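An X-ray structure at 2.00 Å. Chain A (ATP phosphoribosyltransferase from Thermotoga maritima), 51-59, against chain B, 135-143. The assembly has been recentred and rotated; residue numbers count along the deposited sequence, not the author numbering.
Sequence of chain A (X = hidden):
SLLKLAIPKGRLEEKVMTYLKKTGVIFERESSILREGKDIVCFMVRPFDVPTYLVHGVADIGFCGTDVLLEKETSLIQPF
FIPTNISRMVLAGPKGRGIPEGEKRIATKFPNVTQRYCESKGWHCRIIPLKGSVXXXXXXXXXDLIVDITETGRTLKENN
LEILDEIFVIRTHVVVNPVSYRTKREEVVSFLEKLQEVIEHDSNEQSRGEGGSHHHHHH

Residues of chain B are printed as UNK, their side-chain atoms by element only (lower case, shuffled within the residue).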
# COMPACT_ATOMS: atom_id res chain seq x y z
N PRO A 51 10.79 -9.27 0.93
CA PRO A 51 11.06 -10.48 0.20
C PRO A 51 11.48 -10.19 -1.24
O PRO A 51 12.32 -10.93 -1.78
CB PRO A 51 9.79 -11.30 0.27
CG PRO A 51 8.76 -10.45 0.89
CD PRO A 51 9.44 -9.28 1.54
N THR A 52 10.97 -9.11 -1.81
CA THR A 52 11.39 -8.69 -3.16
C THR A 52 12.86 -8.35 -3.20
O THR A 52 13.60 -8.76 -4.11
CB THR A 52 10.56 -7.45 -3.56
OG1 THR A 52 9.16 -7.80 -3.53
CG2 THR A 52 10.94 -6.94 -4.93
N TYR A 53 13.38 -7.60 -2.22
CA TYR A 53 14.80 -7.28 -2.18
C TYR A 53 15.65 -8.53 -2.05
O TYR A 53 16.77 -8.60 -2.61
CB TYR A 53 15.12 -6.32 -1.00
CG TYR A 53 14.92 -4.87 -1.45
CD1 TYR A 53 13.65 -4.40 -1.79
CD2 TYR A 53 15.99 -4.02 -1.58
CE1 TYR A 53 13.47 -3.10 -2.23
CE2 TYR A 53 15.84 -2.73 -2.01
CZ TYR A 53 14.57 -2.28 -2.35
OH TYR A 53 14.46 -0.98 -2.79
N LEU A 54 15.20 -9.50 -1.25
CA LEU A 54 15.94 -10.74 -1.08
C LEU A 54 15.88 -11.65 -2.30
O LEU A 54 16.90 -12.15 -2.80
CB LEU A 54 15.38 -11.51 0.13
CG LEU A 54 15.66 -10.80 1.48
CD1 LEU A 54 14.65 -11.24 2.54
CD2 LEU A 54 17.07 -11.16 1.92
N VAL A 55 14.66 -11.85 -2.83
CA VAL A 55 14.50 -12.76 -3.98
C VAL A 55 15.33 -12.29 -5.16
O VAL A 55 15.93 -13.10 -5.89
CB VAL A 55 13.03 -12.91 -4.38
CG1 VAL A 55 12.89 -13.77 -5.63
CG2 VAL A 55 12.21 -13.53 -3.24
N HIS A 56 15.40 -10.99 -5.39
CA HIS A 56 16.20 -10.43 -6.47
C HIS A 56 17.69 -10.46 -6.17
O HIS A 56 18.50 -10.11 -7.04
CB HIS A 56 15.74 -8.99 -6.79
CG HIS A 56 14.52 -8.97 -7.66
ND1 HIS A 56 13.26 -9.24 -7.17
CD2 HIS A 56 14.38 -8.74 -8.99
CE1 HIS A 56 12.37 -9.17 -8.17
NE2 HIS A 56 13.03 -8.88 -9.27
N GLY A 57 18.09 -10.80 -4.96
CA GLY A 57 19.49 -10.90 -4.59
C GLY A 57 20.20 -9.63 -4.23
O GLY A 57 21.46 -9.64 -4.18
N VAL A 58 19.50 -8.53 -3.91
CA VAL A 58 20.23 -7.30 -3.56
C VAL A 58 20.49 -7.20 -2.07
O VAL A 58 21.30 -6.38 -1.59
CB VAL A 58 19.53 -6.05 -4.11
CG1 VAL A 58 19.45 -6.12 -5.65
CG2 VAL A 58 18.13 -5.91 -3.54
N ALA A 59 19.81 -8.03 -1.29
CA ALA A 59 19.96 -8.10 0.15
C ALA A 59 20.29 -9.55 0.56
O ALA A 59 19.85 -10.48 -0.12
CB ALA A 59 18.66 -7.67 0.82
N UNK B 135 12.68 5.23 -4.89
CA UNK B 135 13.99 5.79 -5.20
C UNK B 135 15.13 4.94 -4.66
O UNK B 135 16.25 4.99 -5.21
o UNK B 135 11.86 7.16 -3.14
c UNK B 135 12.91 7.35 -2.50
c UNK B 135 14.12 7.23 -4.72
o UNK B 135 12.90 7.52 -1.27
c UNK B 135 14.25 7.42 -3.21
N UNK B 136 14.90 4.08 -3.69
CA UNK B 136 15.95 3.19 -3.19
C UNK B 136 16.32 2.09 -4.17
O UNK B 136 17.48 1.60 -4.12
c UNK B 136 15.55 2.57 -1.85
c UNK B 136 15.95 0.82 -0.09
c UNK B 136 16.57 1.55 -1.27
c UNK B 136 17.85 2.27 -0.86
N UNK B 137 15.45 1.70 -5.10
CA UNK B 137 15.76 0.60 -6.01
C UNK B 137 17.03 0.76 -6.81
O UNK B 137 17.88 -0.16 -6.79
c UNK B 137 14.57 0.22 -6.90
N UNK B 138 17.28 1.89 -7.47
CA UNK B 138 18.49 2.13 -8.21
C UNK B 138 19.74 2.15 -7.32
O UNK B 138 20.80 1.69 -7.74
c UNK B 138 16.33 3.02 -7.58
c UNK B 138 18.32 3.50 -8.85
c UNK B 138 16.93 3.91 -8.62
N UNK B 139 19.61 2.75 -6.14
CA UNK B 139 20.74 2.85 -5.20
C UNK B 139 21.20 1.47 -4.77
O UNK B 139 22.39 1.13 -4.71
c UNK B 139 19.83 5.73 -5.57
c UNK B 139 20.32 3.72 -3.99
c UNK B 139 20.35 5.20 -4.29
c UNK B 139 21.26 3.45 -2.79
N UNK B 140 20.24 0.58 -4.53
CA UNK B 140 20.49 -0.77 -4.07
C UNK B 140 20.84 -1.73 -5.17
O UNK B 140 21.14 -2.91 -4.92
c UNK B 140 19.27 -1.25 -3.28
N UNK B 141 20.72 -1.34 -6.42
CA UNK B 141 21.02 -2.23 -7.54
C UNK B 141 19.82 -3.08 -7.92
O UNK B 141 19.96 -4.04 -8.68
N UNK B 142 18.64 -2.79 -7.34
CA UNK B 142 17.45 -3.56 -7.65
C UNK B 142 16.96 -3.25 -9.05
O UNK B 142 16.42 -4.12 -9.75
c UNK B 142 16.34 -3.29 -6.61
c UNK B 142 15.03 -4.04 -6.78
c UNK B 142 15.19 -5.56 -6.81
c UNK B 142 14.03 -3.65 -5.67
N UNK B 143 17.04 -1.98 -9.47
CA UNK B 143 16.61 -1.65 -10.83
C UNK B 143 17.58 -0.67 -11.48
O UNK B 143 18.42 -0.10 -10.78
c UNK B 143 15.21 -1.01 -10.80
o UNK B 143 15.25 0.28 -10.20
O HOH W 1 22.89 -4.80 -2.99

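Position 135 of chain B carries three side-chain carbons in a row, the last holding two oxygens: a carboxylate that touches nothing on the chain A stretch. It is Glu135(B), whose side chain comes no nearer than 8.4 Å to that stretch, so its charge stays off an apolar contact.

Position 136 has four carbons forked at the second, and one terminal carbon reaches 3.6 Å from OH of Tyr53(A) and 4.0 Å from CE2 of Tyr53(A). It is Leu136(B), which points toward chain A, its CD2 giving the tyrosine's outer end an apolar neighbour.

Position 137 has one carbon; its backbone N comes within 3.7 Å of OH of Tyr53(A), and its CB is 4.3 Å from that same OH. It is Ala137(B), whose small side chain adds little to the contact.

At position 138 three carbons close a ring onto the backbone nitrogen, which defines proline. Pro138(B) points away and makes no contact with the chain A stretch, and its lack of an amide hydrogen is tolerable in the first turn of the short helix.

Position 139 bears four carbons forked at the first, one arm two carbons long: Ile139(B). It is exposed, and nothing in this contact calls for isoleucine, its side chain staying 7.6 Å or more from the stretch of chain A.

Position 140 again has a single carbon, 3.9 Å from CE2 of Tyr53(A), at the ring edge near its plane. It is Ala140(B), which points toward chain A; Ala140(B) O also lies 3.6 Å from CB of Val58(A).

Position 141 has no side chain and its O lies 3.7 Å from CG1 of Val58(A); it is Gly141(B). Its phi of 86° ends the helix in a Schellman motif; a CB here would be jammed against the preceding carbonyl oxygen. Gly57(A) ends its own helix in the same way.

Position 142 shows four carbons forked at the second. One terminal carbon sits over one face of Tyr53(A), 3.8 Å from the ring centroid in a CH-pi contact, while the other is 3.5 Å from CB of His56(A). It is Leu142(B), with the largest covered area of either stretch; a forked side chain suits this place because its two methyls, CD2 and CD1, meet different neighbours.

Position 143 has one carbon, then one oxygen, and does not touch the chain A stretch. It is Ser143(B); its hydroxyl is hydrogen-bonded to a residue flanking the stretch.

The contact works by apolar packing, with no direct hydrogen bond across it. Tyr53(A) is engaged by Leu142(B) over a face and Ala140(B) at the edge, while CG1 of Val58(A) packs 3.8 Å from CA of Leu142(B). One water adds a polar bridge, its oxygen donating to Val58(A) O at 2.6 Å and to Ala140(B) O at 3.2 Å.

Chain B 135-143: ELAPIAGLS
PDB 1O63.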